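Local atomic coordinates of cytochrome c-552/4 domain-containing protein (Ignicoccus hospitalis KIN4/I, PDB entry 4QO5), a protein that binds eight heme c groups as a membrane-associated octaheme cytochrome c and probably carries electrons, although its exact physiological role is not established. Residues H323-R327 with P388-S392; P364-S368 with F378-T382; K443-L449 with L511-E516. One frame throughout, in Å; residues are numbered along the deposited sequence.

Interaction 1: H323-R327 with P388-S392; sequences HPMPR and PGLIS
Leu390 and Ile391 form the apolar centre. Leu390, rotamer mt, lays CD1 on Pro324 CD (3.8 Å) and CD2 near Pro326 CG (4.0 Å). Ile391 has chi1 p and chi2 t; its CD1 meets Met325 CB at 4.0 Å. The side chain of Met325 is about 4 Å from a bound heme c. Both backbones are extended through Pro324-Pro326 and Leu390-Ile391. They run antiparallel and form a single beta bridge, with Pro326 and Leu390 as a non-hydrogen-bonded pair, CA atoms 4.0 Å apart. Two backbone hydrogen bonds flank the pair: Ile391 N to Met325 O (2.8 Å) and Arg327 N to Gly389 O (2.8 Å). At the polar edge Arg327, with chi1 m and chi2 and chi3 t, stretches along 388-392. Its NE donates to Leu390 O at 3.0 Å, in the guanidinium plane. Ser392 is the N-cap of helix 393-407, and its OG bonds Glu395 N. The lone bridge joins the turn after strand 323-324 to the loop before helix 393-407. Strand 323-324 pairs antiparallel with strand 314-315 through His323 and Arg315, and just past it Met325 bonds the backbone of Trp313. Pro324, Met325 and Ile391 rest on helix 393-407.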
# COMPACT_ATOMS: atom_id res chain seq x y z
N HIS A 323 20.96 8.24 15.98
CA HIS A 323 21.85 9.13 16.73
C HIS A 323 21.09 10.33 17.26
O HIS A 323 20.04 10.67 16.74
CB HIS A 323 22.97 9.60 15.81
CG HIS A 323 22.48 10.18 14.52
ND1 HIS A 323 22.09 9.39 13.46
CD2 HIS A 323 22.31 11.46 14.12
CE1 HIS A 323 21.71 10.16 12.45
NE2 HIS A 323 21.83 11.42 12.83
N PRO A 324 21.63 11.01 18.29
CA PRO A 324 20.90 12.19 18.77
C PRO A 324 20.72 13.21 17.64
O PRO A 324 21.56 13.29 16.74
CB PRO A 324 21.82 12.76 19.87
CG PRO A 324 22.61 11.57 20.34
CD PRO A 324 22.80 10.70 19.12
N MET A 325 19.62 13.95 17.66
CA MET A 325 19.31 14.87 16.56
C MET A 325 20.41 15.93 16.37
O MET A 325 20.91 16.48 17.33
CB MET A 325 17.96 15.55 16.85
CG MET A 325 17.34 16.23 15.66
SD MET A 325 16.86 15.00 14.43
CE MET A 325 16.71 16.05 12.98
N PRO A 326 20.79 16.21 15.12
CA PRO A 326 21.72 17.34 14.92
C PRO A 326 21.16 18.67 15.42
O PRO A 326 19.94 18.89 15.32
CB PRO A 326 21.89 17.39 13.40
CG PRO A 326 21.65 15.97 12.95
CD PRO A 326 20.58 15.43 13.88
N ARG A 327 22.04 19.56 15.91
CA ARG A 327 21.62 20.86 16.42
C ARG A 327 21.15 21.80 15.33
O ARG A 327 20.24 22.61 15.56
CB ARG A 327 22.77 21.53 17.19
CG ARG A 327 23.11 20.83 18.47
CD ARG A 327 24.22 21.56 19.22
NE ARG A 327 24.47 20.90 20.50
CZ ARG A 327 24.61 21.54 21.66
NH1 ARG A 327 24.53 22.86 21.70
NH2 ARG A 327 24.82 20.85 22.76
N PRO A 388 29.85 20.82 19.50
CA PRO A 388 29.12 19.56 19.27
C PRO A 388 28.05 19.70 18.20
O PRO A 388 27.26 20.65 18.21
CB PRO A 388 28.46 19.29 20.63
CG PRO A 388 29.32 20.00 21.61
CD PRO A 388 29.83 21.22 20.92
N GLY A 389 27.99 18.74 17.28
CA GLY A 389 27.05 18.81 16.19
C GLY A 389 25.65 18.32 16.53
O GLY A 389 24.68 18.66 15.83
N LEU A 390 25.55 17.51 17.59
CA LEU A 390 24.28 16.88 17.95
C LEU A 390 23.78 17.44 19.29
O LEU A 390 24.57 17.96 20.08
CB LEU A 390 24.43 15.36 18.06
CG LEU A 390 25.13 14.59 16.94
CD1 LEU A 390 25.07 13.09 17.24
CD2 LEU A 390 24.51 14.88 15.56
N ILE A 391 22.47 17.35 19.53
CA ILE A 391 21.89 17.94 20.73
C ILE A 391 22.33 17.23 22.01
O ILE A 391 22.68 16.04 22.00
CB ILE A 391 20.36 18.06 20.65
CG1 ILE A 391 19.69 16.68 20.54
CG2 ILE A 391 19.96 18.98 19.50
CD1 ILE A 391 18.17 16.75 20.63
N SER A 392 22.33 17.98 23.10
CA SER A 392 22.73 17.49 24.41
C SER A 392 21.68 16.54 24.98
O SER A 392 20.55 16.52 24.52
CB SER A 392 22.89 18.65 25.39
OG SER A 392 21.62 19.19 25.72

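Interaction 2: P364-S368 with F378-T382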
# COMPACT_ATOMS: atom_id res chain seq x y z
N PRO A 364 31.93 12.92 6.73
CA PRO A 364 30.81 13.85 6.90
C PRO A 364 29.54 13.10 7.32
O PRO A 364 28.60 12.96 6.53
CB PRO A 364 30.65 14.47 5.51
CG PRO A 364 31.12 13.42 4.58
CD PRO A 364 32.21 12.65 5.31
N MET A 365 29.54 12.61 8.55
CA MET A 365 28.43 11.83 9.09
C MET A 365 28.22 12.26 10.53
O MET A 365 29.11 12.89 11.12
CB MET A 365 28.75 10.35 8.99
CG MET A 365 28.65 9.82 7.55
SD MET A 365 29.44 8.22 7.37
CE MET A 365 28.20 7.17 8.11
N PRO A 366 27.04 11.97 11.10
CA PRO A 366 26.75 12.43 12.46
C PRO A 366 27.36 11.55 13.54
O PRO A 366 27.52 11.98 14.69
CB PRO A 366 25.22 12.38 12.54
CG PRO A 366 24.81 11.39 11.48
CD PRO A 366 25.83 11.48 10.40
N ILE A 367 27.71 10.32 13.17
CA ILE A 367 28.16 9.33 14.14
C ILE A 367 29.23 8.44 13.50
O ILE A 367 29.25 8.26 12.28
CB ILE A 367 26.93 8.52 14.66
CG1 ILE A 367 27.28 7.64 15.86
CG2 ILE A 367 26.26 7.72 13.51
CD1 ILE A 367 26.06 7.03 16.55
N SER A 368 30.14 7.91 14.32
CA SER A 368 31.22 7.06 13.83
C SER A 368 30.71 5.73 13.27
O SER A 368 29.54 5.37 13.46
CB SER A 368 32.22 6.79 14.95
OG SER A 368 31.58 6.27 16.10
N PHE A 378 29.80 5.40 20.91
CA PHE A 378 30.09 5.96 19.60
C PHE A 378 30.72 7.35 19.76
O PHE A 378 30.62 7.96 20.82
CB PHE A 378 28.83 6.09 18.76
CG PHE A 378 28.27 4.77 18.31
CD1 PHE A 378 28.67 4.21 17.11
CD2 PHE A 378 27.34 4.09 19.09
CE1 PHE A 378 28.15 3.00 16.68
CE2 PHE A 378 26.82 2.87 18.67
CZ PHE A 378 27.22 2.33 17.46
N LEU A 379 31.36 7.83 18.71
CA LEU A 379 31.82 9.21 18.65
C LEU A 379 30.78 10.02 17.87
O LEU A 379 30.20 9.52 16.89
CB LEU A 379 33.19 9.30 17.98
CG LEU A 379 34.28 8.48 18.68
CD1 LEU A 379 35.53 8.38 17.82
CD2 LEU A 379 34.60 9.07 20.03
N TYR A 380 30.53 11.25 18.31
CA TYR A 380 29.53 12.10 17.66
C TYR A 380 30.23 13.22 16.90
O TYR A 380 31.32 13.64 17.27
CB TYR A 380 28.57 12.71 18.68
CG TYR A 380 27.71 11.74 19.45
CD1 TYR A 380 27.33 10.52 18.91
CD2 TYR A 380 27.27 12.05 20.73
CE1 TYR A 380 26.53 9.63 19.63
CE2 TYR A 380 26.47 11.18 21.46
CZ TYR A 380 26.11 9.97 20.90
OH TYR A 380 25.31 9.11 21.63
N ALA A 381 29.57 13.71 15.86
CA ALA A 381 30.14 14.71 14.97
C ALA A 381 30.30 16.06 15.65
O ALA A 381 29.61 16.36 16.62
CB ALA A 381 29.26 14.86 13.72
N THR A 382 31.20 16.87 15.11
CA THR A 382 31.29 18.27 15.48
C THR A 382 30.97 19.14 14.26
O THR A 382 30.90 18.66 13.13
CB THR A 382 32.70 18.63 15.99
OG1 THR A 382 33.67 18.19 15.04
CG2 THR A 382 32.97 17.96 17.32
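Ser368, Ile367 and Phe378 lose the most surface to this contact. Ser368 binds the opposite backbone twice. Its N donates to Leu379 O at 3.0 Å, and its OG accepts from Leu379 N, also at 3.0 Å. A side chain thus answers the NH of Leu379, while the main chain answers its carbonyl. The same OG also bonds Ala370 O, at the start of the connecting loop. It lies at the edge of the Phe378 ring, 3.7 Å from CD1.

Ile367 lies one residue earlier. With chi1 and chi2 both t, its side chain extends to the two aromatic residues. CD1 makes an off-centre CH-pi contact with Phe378, 4.1 Å from the ring centroid. It also touches Tyr380 CE1 at 4.1 Å, at that ring's edge. The backbone of Ile367 is bridged to that of Tyr380, with CA atoms 4.7 Å apart. They form a non-hydrogen-bonded antiparallel pair, bounded by the Ser368 N bond and by Ala381 N to Pro366 O (2.9 Å). The CA of Ile367 approaches Leu379 O at 3.4 Å, a CA-H...O contact. Beyond the bridge, Ala381 CB sits 3.3 Å from Met365 O.

Phe378 points its CB toward Ser368 and Ile367, and its ring also meets that of Tyr321. Met365 and Pro366 lean on Tyr139 of helix 137-147. The motif is an isolated antiparallel bridge that closes an irregular loop of nine residues, between strand 362-363 and helix 393-407.

Interaction 3: K443-L449 with L511-E516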
# COMPACT_ATOMS: atom_id res chain seq x y z
N LYS A 443 34.47 -7.84 6.17
CA LYS A 443 34.94 -9.17 5.78
C LYS A 443 34.86 -9.37 4.26
O LYS A 443 35.73 -9.99 3.66
CB LYS A 443 34.13 -10.26 6.48
CG LYS A 443 34.37 -10.33 7.98
CD LYS A 443 33.68 -11.54 8.62
CE LYS A 443 34.14 -11.71 10.07
NZ LYS A 443 33.21 -12.56 10.87
N ALA A 444 33.81 -8.83 3.65
CA ALA A 444 33.65 -8.92 2.20
C ALA A 444 34.78 -8.18 1.48
O ALA A 444 35.30 -8.64 0.47
CB ALA A 444 32.30 -8.36 1.78
N TRP A 445 35.15 -7.02 2.01
CA TRP A 445 36.22 -6.24 1.41
C TRP A 445 37.57 -6.93 1.64
O TRP A 445 38.41 -6.97 0.76
CB TRP A 445 36.25 -4.83 1.98
CG TRP A 445 35.15 -3.95 1.50
CD1 TRP A 445 34.46 -4.04 0.32
CD2 TRP A 445 34.59 -2.83 2.20
NE1 TRP A 445 33.52 -3.05 0.25
CE2 TRP A 445 33.58 -2.29 1.39
CE3 TRP A 445 34.86 -2.24 3.44
CZ2 TRP A 445 32.82 -1.18 1.78
CZ3 TRP A 445 34.11 -1.13 3.83
CH2 TRP A 445 33.10 -0.62 3.00
N GLN A 446 37.74 -7.49 2.84
CA GLN A 446 38.98 -8.18 3.20
C GLN A 446 39.23 -9.42 2.35
O GLN A 446 40.38 -9.75 2.04
CB GLN A 446 38.94 -8.59 4.67
CG GLN A 446 40.28 -9.05 5.22
CD GLN A 446 41.21 -7.90 5.53
OE1 GLN A 446 40.84 -6.95 6.21
NE2 GLN A 446 42.44 -8.00 5.03
N SER A 447 38.16 -10.12 1.97
CA SER A 447 38.29 -11.39 1.27
C SER A 447 38.27 -11.22 -0.24
O SER A 447 38.52 -12.17 -0.98
CB SER A 447 37.17 -12.35 1.70
OG SER A 447 35.94 -12.00 1.10
N GLY A 448 37.95 -10.02 -0.70
CA GLY A 448 37.96 -9.73 -2.12
C GLY A 448 36.64 -10.00 -2.81
O GLY A 448 36.56 -9.95 -4.03
N LEU A 449 35.59 -10.28 -2.04
CA LEU A 449 34.27 -10.47 -2.63
C LEU A 449 33.75 -9.14 -3.18
O LEU A 449 33.00 -9.11 -4.16
CB LEU A 449 33.29 -11.06 -1.61
CG LEU A 449 31.82 -11.21 -2.03
CD1 LEU A 449 31.68 -12.07 -3.29
CD2 LEU A 449 31.02 -11.80 -0.89
N LEU A 511 26.54 -15.40 1.22
CA LEU A 511 27.40 -14.94 0.14
C LEU A 511 28.89 -15.08 0.48
O LEU A 511 29.68 -15.55 -0.33
CB LEU A 511 27.07 -13.49 -0.24
CG LEU A 511 25.75 -13.33 -1.00
CD1 LEU A 511 25.42 -11.86 -1.19
CD2 LEU A 511 25.81 -14.04 -2.34
N LEU A 512 29.25 -14.69 1.70
CA LEU A 512 30.62 -14.87 2.18
C LEU A 512 31.04 -16.34 2.20
O LEU A 512 32.15 -16.68 1.78
CB LEU A 512 30.79 -14.25 3.58
CG LEU A 512 30.76 -12.73 3.62
CD1 LEU A 512 30.70 -12.23 5.07
CD2 LEU A 512 31.98 -12.16 2.90
N ARG A 513 30.14 -17.21 2.67
CA ARG A 513 30.39 -18.65 2.67
C ARG A 513 30.57 -19.24 1.28
O ARG A 513 31.45 -20.07 1.06
CB ARG A 513 29.24 -19.39 3.35
CG ARG A 513 29.34 -19.48 4.85
CD ARG A 513 28.27 -20.43 5.38
NE ARG A 513 28.50 -21.81 4.96
CZ ARG A 513 27.53 -22.68 4.66
NH1 ARG A 513 27.83 -23.91 4.30
NH2 ARG A 513 26.26 -22.29 4.71
N LEU A 514 29.71 -18.84 0.34
CA LEU A 514 29.83 -19.30 -1.04
C LEU A 514 31.14 -18.84 -1.65
O LEU A 514 31.81 -19.60 -2.36
CB LEU A 514 28.67 -18.79 -1.89
CG LEU A 514 27.31 -19.46 -1.66
CD1 LEU A 514 26.25 -18.81 -2.54
CD2 LEU A 514 27.40 -20.95 -1.94
N TRP A 515 31.50 -17.59 -1.38
CA TRP A 515 32.75 -17.03 -1.88
C TRP A 515 33.96 -17.80 -1.36
O TRP A 515 34.85 -18.16 -2.12
CB TRP A 515 32.84 -15.55 -1.53
CG TRP A 515 34.07 -14.87 -2.05
CD1 TRP A 515 35.09 -14.35 -1.32
CD2 TRP A 515 34.39 -14.62 -3.43
NE1 TRP A 515 36.04 -13.80 -2.15
CE2 TRP A 515 35.63 -13.95 -3.45
CE3 TRP A 515 33.76 -14.90 -4.65
CZ2 TRP A 515 36.25 -13.56 -4.64
CZ3 TRP A 515 34.37 -14.51 -5.82
CH2 TRP A 515 35.61 -13.84 -5.81
N GLU A 516 33.98 -18.06 -0.05
CA GLU A 516 35.08 -18.82 0.54
C GLU A 516 35.14 -20.26 0.03
O GLU A 516 36.22 -20.80 -0.17
CB GLU A 516 35.00 -18.79 2.07
CG GLU A 516 35.45 -17.47 2.67
CD GLU A 516 36.84 -17.05 2.19
OE1 GLU A 516 37.80 -17.82 2.41
OE2 GLU A 516 36.96 -15.96 1.60
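Leu511 opens the second segment with a light touch. Its CB is 4.3 Å from Leu449 CD2, and its side chain also touches Tyr464 and Leu468 of helix 464-485. Leu512 makes the larger contact. With rotamer mt it sends CD2 to Ala444 CA (3.7 Å), Ala444 CB (4.0 Å) and Leu449 CD2 (3.9 Å). Its CD1 meets Lys443 CB at 4.2 Å.

The helical segments 443-447 and 511-516 run nearly parallel, at 15°, with axes 10.9 Å apart. That gap is wide, so large side chains fill it. Helix 464-485 supplies Ile465, which touches both Ala444 and Leu449. The three long C-terminal helices thus pack as a bundle.

Arg513 and Leu514 turn from this contact to the subunit interface of the trimer. Arg513 bonds Gly448 O and Leu449 O of the third subunit, and Arg513 of the second subunit bonds Gly448 O and Leu449 O here, so the bonds run round the trimer.

Trp515 closes over the end of the first segment. Its NE1 donates to Ser447 O at 3.2 Å, nearly in line. Leu449 CB lies over the five-membered ring, 3.8 Å from its centroid, as a CH-pi contact, and Leu449 CD1 is 3.7 Å from Trp515 CD2. The chain gets there through a Schellman motif. Gly448 has positive phi, Leu449 N bonds Ala444 O (3.0 Å) and Gly448 N bonds Trp445 O (3.4 Å), both weakly. Glu516 follows, exposed, with OE2 3.6 Å from Ser447 CB.

Interactions 1 and 2 adjoin, with centres 9 Å apart. Interaction 2 is nested inside the loop that interaction 1 closes, and both use the long loop between strand 362-363 and helix 393-407. Gly389 N probably bonds Ala381 O (3.0 Å), and Leu390 and Tyr380 pack together. Interaction 2 closes the loop on itself, and interaction 1 joins its end to the turn after strand 323-324; both lie near heme c. Interaction 3 comes later in the chain, on the C-terminal helices. Its centre is about 36 Å from that of interaction 1 and 28 Å from that of interaction 2, with no touch. It lies by the subunit interface, so heme-side and trimer-side contacts are well separated.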